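Local coordinates for succinate-semialdehyde dehydrogenase (Streptococcus pyogenes MGAS1882, PDB 4OGD), which catalyses the oxidation of succinic semialdehyde to succinate, with NADP+ as a cofactor, at residues 64-67 against 68-71; 77-80 against 81-84; 131-134 against 135-139. All coordinates share one frame; numbering follows the deposited sequence.

The three interactions are local contacts that follow one another along the chain of an aldehyde dehydrogenase, and they pack together. Interaction 1 lies on helix 63-74 and interaction 2 on the first turns of helix 78-103, with centres about 8 Å apart; the Asp64 OD1 to Gln82 NE2 separation of 2.8 Å joins them by a probable hydrogen bond. Interaction 3, about 12 Å from each of the others between centres, lies deeper in the subunit. Glu84 OE2 reaches it, 2.8 Å from Tyr135 N, while Met70 of interaction 1 packs on Pro134 and Tyr135. Residues 131-134 carry the family's WNFP sequence, whose asparagine contributes to the oxyanion hole in related enzymes.

Interaction 1. Residues 64-67 against 68-71; sequences DKYA and EIMT
Ala67 and Thr71 are joined by one turn of helix: the amide of Thr71 bonds Ala67 O at 3.1 Å. The Ala67 methyl packs on Phe78 of helix 78-103. Glu68 gives its N-H to Asp64 O at 2.9 Å, and its CB rests 3.4 Å from the same oxygen, so that the carbonyl is touched by both backbone and side chain. With CG anti to its own N (chi1 -180°) and the chain beyond it extended, Glu68 carries its carboxylate off to a salt bridge with Lys72, one turn further on. Ile69 repeats the pattern one step along, its amide bonded to Lys65 O at 3.1 Å. Here CG1 stands beside the backbone N (chi1 -77°) and comes within 3.3 Å of Lys65 O. From there CD1 reaches back to two side chains of the preceding turn, 4.3 Å from Lys65 CG and 4.4 Å from Tyr66 CD1, the latter an oblique approach to the ring. The Ile69 side chain also packs on Arg162, Ser163 and Ser166 of helix 161-173, and the Tyr66 ring meets that of Tyr135. The carbonyls of this turn are thus satisfied by backbone amides and screened by aliphatic carbons, while the charged end of Glu68 finds its partner along the helix, consistent with a helix having one charged flank and one apolar, packed flank.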
loop_
_atom_site.group_PDB
_atom_site.type_symbol
_atom_site.label_atom_id
_atom_site.label_comp_id
_atom_site.label_asym_id
_atom_site.label_seq_id
_atom_site.Cartn_x
_atom_site.Cartn_y
_atom_site.Cartn_z
ATOM N N ASP A 64 -25.513 1.603 -25.315
ATOM C CA ASP A 64 -26.555 0.626 -25.059
ATOM C C ASP A 64 -26.066 -0.814 -25.249
ATOM O O ASP A 64 -26.532 -1.724 -24.555
ATOM C CB ASP A 64 -27.809 0.937 -25.885
ATOM C CG ASP A 64 -28.494 2.226 -25.445
ATOM O OD1 ASP A 64 -28.108 2.817 -24.405
ATOM O OD2 ASP A 64 -29.439 2.647 -26.146
ATOM N N LYS A 65 -25.117 -1.016 -26.165
ATOM C CA LYS A 65 -24.495 -2.329 -26.339
ATOM C C LYS A 65 -23.793 -2.765 -25.055
ATOM O O LYS A 65 -23.982 -3.879 -24.584
ATOM C CB LYS A 65 -23.493 -2.322 -27.506
ATOM C CG LYS A 65 -22.517 -3.510 -27.503
ATOM C CD LYS A 65 -21.374 -3.344 -28.519
ATOM C CE LYS A 65 -20.260 -4.356 -28.288
ATOM N NZ LYS A 65 -19.234 -4.297 -29.376
ATOM N N TYR A 66 -22.986 -1.877 -24.486
ATOM C CA TYR A 66 -22.246 -2.226 -23.273
ATOM C C TYR A 66 -23.170 -2.345 -22.065
ATOM O O TYR A 66 -22.981 -3.214 -21.210
ATOM C CB TYR A 66 -21.124 -1.221 -23.035
ATOM C CG TYR A 66 -20.015 -1.393 -24.042
ATOM C CD1 TYR A 66 -19.117 -2.442 -23.931
ATOM C CD2 TYR A 66 -19.887 -0.523 -25.116
ATOM C CE1 TYR A 66 -18.103 -2.619 -24.859
ATOM C CE2 TYR A 66 -18.887 -0.690 -26.053
ATOM C CZ TYR A 66 -17.996 -1.738 -25.918
ATOM O OH TYR A 66 -16.997 -1.910 -26.844
ATOM N N ALA A 67 -24.171 -1.471 -21.994
ATOM C CA ALA A 67 -25.160 -1.548 -20.924
ATOM C C ALA A 67 -25.871 -2.894 -20.947
ATOM O O ALA A 67 -26.027 -3.536 -19.904
ATOM C CB ALA A 67 -26.164 -0.418 -21.040
ATOM N N GLU A 68 -26.309 -3.328 -22.127
ATOM C CA GLU A 68 -27.017 -4.606 -22.208
ATOM C C GLU A 68 -26.126 -5.806 -21.855
ATOM O O GLU A 68 -26.596 -6.786 -21.267
ATOM C CB GLU A 68 -27.665 -4.801 -23.589
ATOM C CG GLU A 68 -28.412 -6.130 -23.691
ATOM C CD GLU A 68 -29.277 -6.256 -24.930
ATOM O OE1 GLU A 68 -29.348 -5.293 -25.729
ATOM O OE2 GLU A 68 -29.888 -7.334 -25.096
ATOM N N ILE A 69 -24.850 -5.737 -22.222
ATOM C CA ILE A 69 -23.903 -6.796 -21.882
ATOM C C ILE A 69 -23.861 -6.977 -20.366
ATOM O O ILE A 69 -23.874 -8.102 -19.857
ATOM C CB ILE A 69 -22.499 -6.478 -22.424
ATOM C CG1 ILE A 69 -22.455 -6.760 -23.928
ATOM C CG2 ILE A 69 -21.435 -7.302 -21.703
ATOM C CD1 ILE A 69 -21.176 -6.308 -24.598
ATOM N N MET A 70 -23.854 -5.865 -19.643
ATOM C CA MET A 70 -23.823 -5.943 -18.184
ATOM C C MET A 70 -25.129 -6.497 -17.598
ATOM O O MET A 70 -25.106 -7.348 -16.706
ATOM C CB MET A 70 -23.484 -4.586 -17.583
ATOM C CG MET A 70 -22.070 -4.157 -17.873
ATOM S SD MET A 70 -21.633 -2.681 -16.938
ATOM C CE MET A 70 -21.948 -1.397 -18.145
ATOM N N THR A 71 -26.260 -6.028 -18.115
ATOM C CA THR A 71 -27.562 -6.541 -17.680
ATOM C C THR A 71 -27.693 -8.047 -17.931
ATOM O O THR A 71 -28.133 -8.804 -17.056
ATOM C CB THR A 71 -28.703 -5.800 -18.395
ATOM O OG1 THR A 71 -28.704 -4.421 -17.999
ATOM C CG2 THR A 71 -30.056 -6.443 -18.055
#

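Interaction 2. Residues 77-80 against 81-84; sequences LFTE and AQGE
Phe78 sets its ring out beside the next turn, CG lying opposite the backbone N (chi1 178°), while Gln82 brings CG beside its own N (chi1 -73°) and runs back extended to meet it. Gln82 CG sits over one face of the ring, offset toward the rim and 4.2 Å from the centroid, a CH-pi contact. The amide then passes the far part of the ring: NE2 is 3.3 Å from Phe78 CE2 and CD is 3.4 Å from the same carbon. Ring and amide planes are 35° apart, so the amide is close to the ring but tilted. On its other branch, Gln82 OE1 turns back to Thr79, 3.5 Å from its CA and 4.0 Å from CG2.

Beneath the side chains the backbone is regular. Ala81 N bonds Leu77 O, which belongs to the N-cap residue, and Gln82 N meets Phe78 O at 2.9 Å. Glu84 N closes the turn on Glu80 O, also 2.9 Å. The bond from Gln82 NE2 to Asp64 OD1 is consistent with a restricted rotation of the amide that lies by Phe78.

This opening of helix 78-103 packs against helix 63-74, Phe78 and Ala81 both touching Ala67. Glu80 turns to the loop at Tyr257 and Asn258, binding the backbone amide of the latter. Glu84 pairs with Lys76 through OE1, and its OE2 accepts the backbone amides of Tyr135 and Tyr136, in the turn between strand 124-128 and helix 136-148.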
loop_
_atom_site.group_PDB
_atom_site.type_symbol
_atom_site.label_atom_id
_atom_site.label_comp_id
_atom_site.label_asym_id
_atom_site.label_seq_id
_atom_site.Cartn_x
_atom_site.Cartn_y
_atom_site.Cartn_z
ATOM N N LEU A 77 -30.503 -3.451 -13.644
ATOM C CA LEU A 77 -31.381 -2.650 -14.491
ATOM C C LEU A 77 -30.585 -2.062 -15.653
ATOM O O LEU A 77 -29.462 -1.588 -15.475
ATOM C CB LEU A 77 -32.005 -1.521 -13.676
ATOM C CG LEU A 77 -32.872 -1.912 -12.484
ATOM C CD1 LEU A 77 -33.453 -0.660 -11.844
ATOM C CD2 LEU A 77 -33.963 -2.891 -12.890
ATOM N N PHE A 78 -31.144 -2.142 -16.855
ATOM C CA PHE A 78 -30.505 -1.575 -18.036
ATOM C C PHE A 78 -30.194 -0.088 -17.848
ATOM O O PHE A 78 -29.153 0.392 -18.293
ATOM C CB PHE A 78 -31.416 -1.784 -19.250
ATOM C CG PHE A 78 -30.892 -1.191 -20.535
ATOM C CD1 PHE A 78 -29.845 -1.794 -21.226
ATOM C CD2 PHE A 78 -31.481 -0.055 -21.074
ATOM C CE1 PHE A 78 -29.380 -1.265 -22.428
ATOM C CE2 PHE A 78 -31.020 0.483 -22.280
ATOM C CZ PHE A 78 -29.969 -0.123 -22.953
ATOM N N THR A 79 -31.095 0.635 -17.191
ATOM C CA THR A 79 -30.881 2.061 -16.938
ATOM C C THR A 79 -29.680 2.288 -16.025
ATOM O O THR A 79 -28.914 3.236 -16.229
ATOM C CB THR A 79 -32.127 2.756 -16.346
ATOM O OG1 THR A 79 -32.581 2.034 -15.192
ATOM C CG2 THR A 79 -33.245 2.816 -17.382
ATOM N N GLU A 80 -29.518 1.425 -15.021
ATOM C CA GLU A 80 -28.356 1.515 -14.136
ATOM C C GLU A 80 -27.082 1.213 -14.907
ATOM O O GLU A 80 -26.045 1.848 -14.686
ATOM C CB GLU A 80 -28.479 0.540 -12.960
ATOM C CG GLU A 80 -29.423 0.988 -11.855
ATOM C CD GLU A 80 -29.455 0.018 -10.686
ATOM O OE1 GLU A 80 -28.624 -0.914 -10.664
ATOM O OE2 GLU A 80 -30.313 0.191 -9.792
ATOM N N ALA A 81 -27.156 0.234 -15.800
ATOM C CA ALA A 81 -26.003 -0.120 -16.622
ATOM C C ALA A 81 -25.621 1.017 -17.568
ATOM O O ALA A 81 -24.440 1.232 -17.835
ATOM C CB ALA A 81 -26.265 -1.403 -17.393
ATOM N N GLN A 82 -26.616 1.728 -18.099
ATOM C CA GLN A 82 -26.338 2.898 -18.925
ATOM C C GLN A 82 -25.588 3.946 -18.110
ATOM O O GLN A 82 -24.622 4.541 -18.586
ATOM C CB GLN A 82 -27.631 3.506 -19.458
ATOM C CG GLN A 82 -28.297 2.703 -20.551
ATOM C CD GLN A 82 -29.616 3.315 -20.947
ATOM O OE1 GLN A 82 -30.442 3.622 -20.090
ATOM N NE2 GLN A 82 -29.812 3.526 -22.245
ATOM N N GLY A 83 -26.041 4.175 -16.880
ATOM C CA GLY A 83 -25.364 5.106 -15.999
ATOM C C GLY A 83 -23.944 4.660 -15.709
ATOM O O GLY A 83 -23.035 5.488 -15.614
ATOM N N GLU A 84 -23.742 3.352 -15.562
ATOM C CA GLU A 84 -22.392 2.847 -15.312
ATOM C C GLU A 84 -21.480 3.145 -16.497
ATOM O O GLU A 84 -20.328 3.551 -16.321
ATOM C CB GLU A 84 -22.392 1.349 -15.004
ATOM C CG GLU A 84 -20.997 0.805 -14.683
ATOM C CD GLU A 84 -21.012 -0.603 -14.127
ATOM O OE1 GLU A 84 -22.094 -1.095 -13.727
ATOM O OE2 GLU A 84 -19.928 -1.223 -14.086
#

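Interaction 3. Residues 131-134 against 135-139; sequences WNFP and YYQIM
Asn132 approaches Gln137 loosely, its OD1 4.4 Å from NE2. It is held instead by the surrounding loops: ND2 bonds Gln261 O, and its carbonyl oxygen receives Lys76 and Asn258. Phe133 is the centre of the contact. Its carbonyl oxygen accepts the amide of Gln137 at 3.1 Å, linking the loop to the opening of helix 136-148. Gln137 CG lies 3.2 Å from that oxygen. A bend at chi2 (-58°) folds the Gln137 amide back alongside Phe133, placing NE2 3.6 Å from CB and equally far from CD2 of that residue. The approach to the ring is oblique, with ring and amide planes 78° apart. The Tyr136 ring lies beside that of Phe133, the two side chains pointing the same way. It turns its edge toward the phenylalanine face in an offset edge-to-face pair, centroids 5.9 Å apart and planes at 71°. Phe133 CB, in turn, lies at the tyrosine edge, 3.8 Å from CD2. Pro134 follows with its carbonyl oxygen 3.2 Å from Ile138 CD1, while His156 donates a hydrogen bond to that oxygen. Just beyond, the amides of Tyr135 and Tyr136 both turn to OE2 of Glu84, and their hydroxyls bond Ser166 and Ser420 respectively.

The chemistry is that of a buried, closely packed turn whose polar backbone groups are met largely from other parts of the fold. A carboxylate gripped by two consecutive amides near a helix start would probably be stabilised in its charged form. Aromatic packing and the Phe133 to Gln137 bond are consistent with a defined backbone shape around Asn132, whose counterpart in related aldehyde dehydrogenases lines the oxyanion hole.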
loop_
_atom_site.group_PDB
_atom_site.type_symbol
_atom_site.label_atom_id
_atom_site.label_comp_id
_atom_site.label_asym_id
_atom_site.label_seq_id
_atom_site.Cartn_x
_atom_site.Cartn_y
_atom_site.Cartn_z
ATOM N N TRP A 131 -18.423 -8.725 -9.991
ATOM C CA TRP A 131 -19.591 -8.647 -10.873
ATOM C C TRP A 131 -20.548 -7.482 -10.632
ATOM O O TRP A 131 -21.390 -7.190 -11.489
ATOM C CB TRP A 131 -20.385 -9.960 -10.812
ATOM C CG TRP A 131 -20.707 -10.371 -9.407
ATOM C CD1 TRP A 131 -20.037 -11.283 -8.649
ATOM C CD2 TRP A 131 -21.768 -9.864 -8.582
ATOM N NE1 TRP A 131 -20.613 -11.381 -7.403
ATOM C CE2 TRP A 131 -21.680 -10.522 -7.339
ATOM C CE3 TRP A 131 -22.788 -8.923 -8.776
ATOM C CZ2 TRP A 131 -22.570 -10.264 -6.296
ATOM C CZ3 TRP A 131 -23.661 -8.662 -7.740
ATOM C CH2 TRP A 131 -23.549 -9.329 -6.513
ATOM N N ASN A 132 -20.470 -6.812 -9.486
ATOM C CA ASN A 132 -21.537 -5.852 -9.193
ATOM C C ASN A 132 -21.513 -4.565 -10.026
ATOM O O ASN A 132 -22.565 -3.990 -10.312
ATOM C CB ASN A 132 -21.715 -5.596 -7.684
ATOM C CG ASN A 132 -20.528 -4.910 -7.057
ATOM O OD1 ASN A 132 -19.412 -4.961 -7.577
ATOM N ND2 ASN A 132 -20.769 -4.246 -5.925
ATOM N N PHE A 133 -20.314 -4.142 -10.427
ATOM C CA PHE A 133 -20.142 -3.038 -11.371
ATOM C C PHE A 133 -19.059 -3.477 -12.359
ATOM O O PHE A 133 -17.898 -3.076 -12.250
ATOM C CB PHE A 133 -19.745 -1.735 -10.656
ATOM C CG PHE A 133 -20.807 -1.193 -9.738
ATOM C CD1 PHE A 133 -21.730 -0.258 -10.191
ATOM C CD2 PHE A 133 -20.880 -1.621 -8.414
ATOM C CE1 PHE A 133 -22.717 0.243 -9.336
ATOM C CE2 PHE A 133 -21.855 -1.125 -7.555
ATOM C CZ PHE A 133 -22.776 -0.195 -8.019
ATOM N N PRO A 134 -19.441 -4.323 -13.326
ATOM C CA PRO A 134 -18.488 -5.046 -14.182
ATOM C C PRO A 134 -17.588 -4.136 -15.019
ATOM O O PRO A 134 -16.474 -4.533 -15.351
ATOM C CB PRO A 134 -19.390 -5.870 -15.110
ATOM C CG PRO A 134 -20.706 -5.935 -14.429
ATOM C CD PRO A 134 -20.838 -4.633 -13.678
ATOM N N TYR A 135 -18.064 -2.944 -15.362
ATOM C CA TYR A 135 -17.256 -2.018 -16.154
ATOM C C TYR A 135 -16.561 -0.957 -15.306
ATOM O O TYR A 135 -15.359 -0.717 -15.468
ATOM C CB TYR A 135 -18.091 -1.380 -17.282
ATOM C CG TYR A 135 -17.829 -2.053 -18.609
ATOM C CD1 TYR A 135 -18.022 -3.412 -18.757
ATOM C CD2 TYR A 135 -17.352 -1.332 -19.706
ATOM C CE1 TYR A 135 -17.760 -4.047 -19.953
ATOM C CE2 TYR A 135 -17.088 -1.964 -20.918
ATOM C CZ TYR A 135 -17.292 -3.326 -21.028
ATOM O OH TYR A 135 -17.027 -3.980 -22.218
ATOM N N TYR A 136 -17.323 -0.317 -14.425
ATOM C CA TYR A 136 -16.810 0.733 -13.551
ATOM C C TYR A 136 -15.633 0.265 -12.710
ATOM O O TYR A 136 -14.648 0.993 -12.584
ATOM C CB TYR A 136 -17.957 1.284 -12.695
ATOM C CG TYR A 136 -17.581 2.061 -11.451
ATOM C CD1 TYR A 136 -17.140 3.384 -11.524
ATOM C CD2 TYR A 136 -17.734 1.492 -10.200
ATOM C CE1 TYR A 136 -16.832 4.105 -10.366
ATOM C CE2 TYR A 136 -17.426 2.195 -9.051
ATOM C CZ TYR A 136 -16.980 3.498 -9.137
ATOM O OH TYR A 136 -16.673 4.190 -7.981
ATOM N N GLN A 137 -15.702 -0.952 -12.170
ATOM C CA GLN A 137 -14.591 -1.428 -11.344
ATOM C C GLN A 137 -13.332 -1.692 -12.178
ATOM O O GLN A 137 -12.215 -1.573 -11.667
ATOM C CB GLN A 137 -14.944 -2.670 -10.513
ATOM C CG GLN A 137 -16.178 -2.567 -9.629
ATOM C CD GLN A 137 -16.144 -1.456 -8.608
ATOM O OE1 GLN A 137 -15.092 -0.888 -8.299
ATOM N NE2 GLN A 137 -17.313 -1.144 -8.058
ATOM N N ILE A 138 -13.489 -2.047 -13.453
ATOM C CA ILE A 138 -12.314 -2.143 -14.323
ATOM C C ILE A 138 -11.767 -0.756 -14.630
ATOM O O ILE A 138 -10.566 -0.503 -14.503
ATOM C CB ILE A 138 -12.609 -2.838 -15.669
ATOM C CG1 ILE A 138 -13.178 -4.242 -15.459
ATOM C CG2 ILE A 138 -11.330 -2.930 -16.494
ATOM C CD1 ILE A 138 -13.667 -4.883 -16.770
ATOM N N MET A 139 -12.648 0.151 -15.030
ATOM C CA MET A 139 -12.205 1.458 -15.503
ATOM C C MET A 139 -11.466 2.230 -14.411
ATOM O O MET A 139 -10.506 2.956 -14.698
ATOM C CB MET A 139 -13.384 2.277 -16.053
ATOM C CG MET A 139 -12.939 3.550 -16.789
ATOM S SD MET A 139 -11.978 3.178 -18.266
ATOM C CE MET A 139 -13.331 2.945 -19.415
#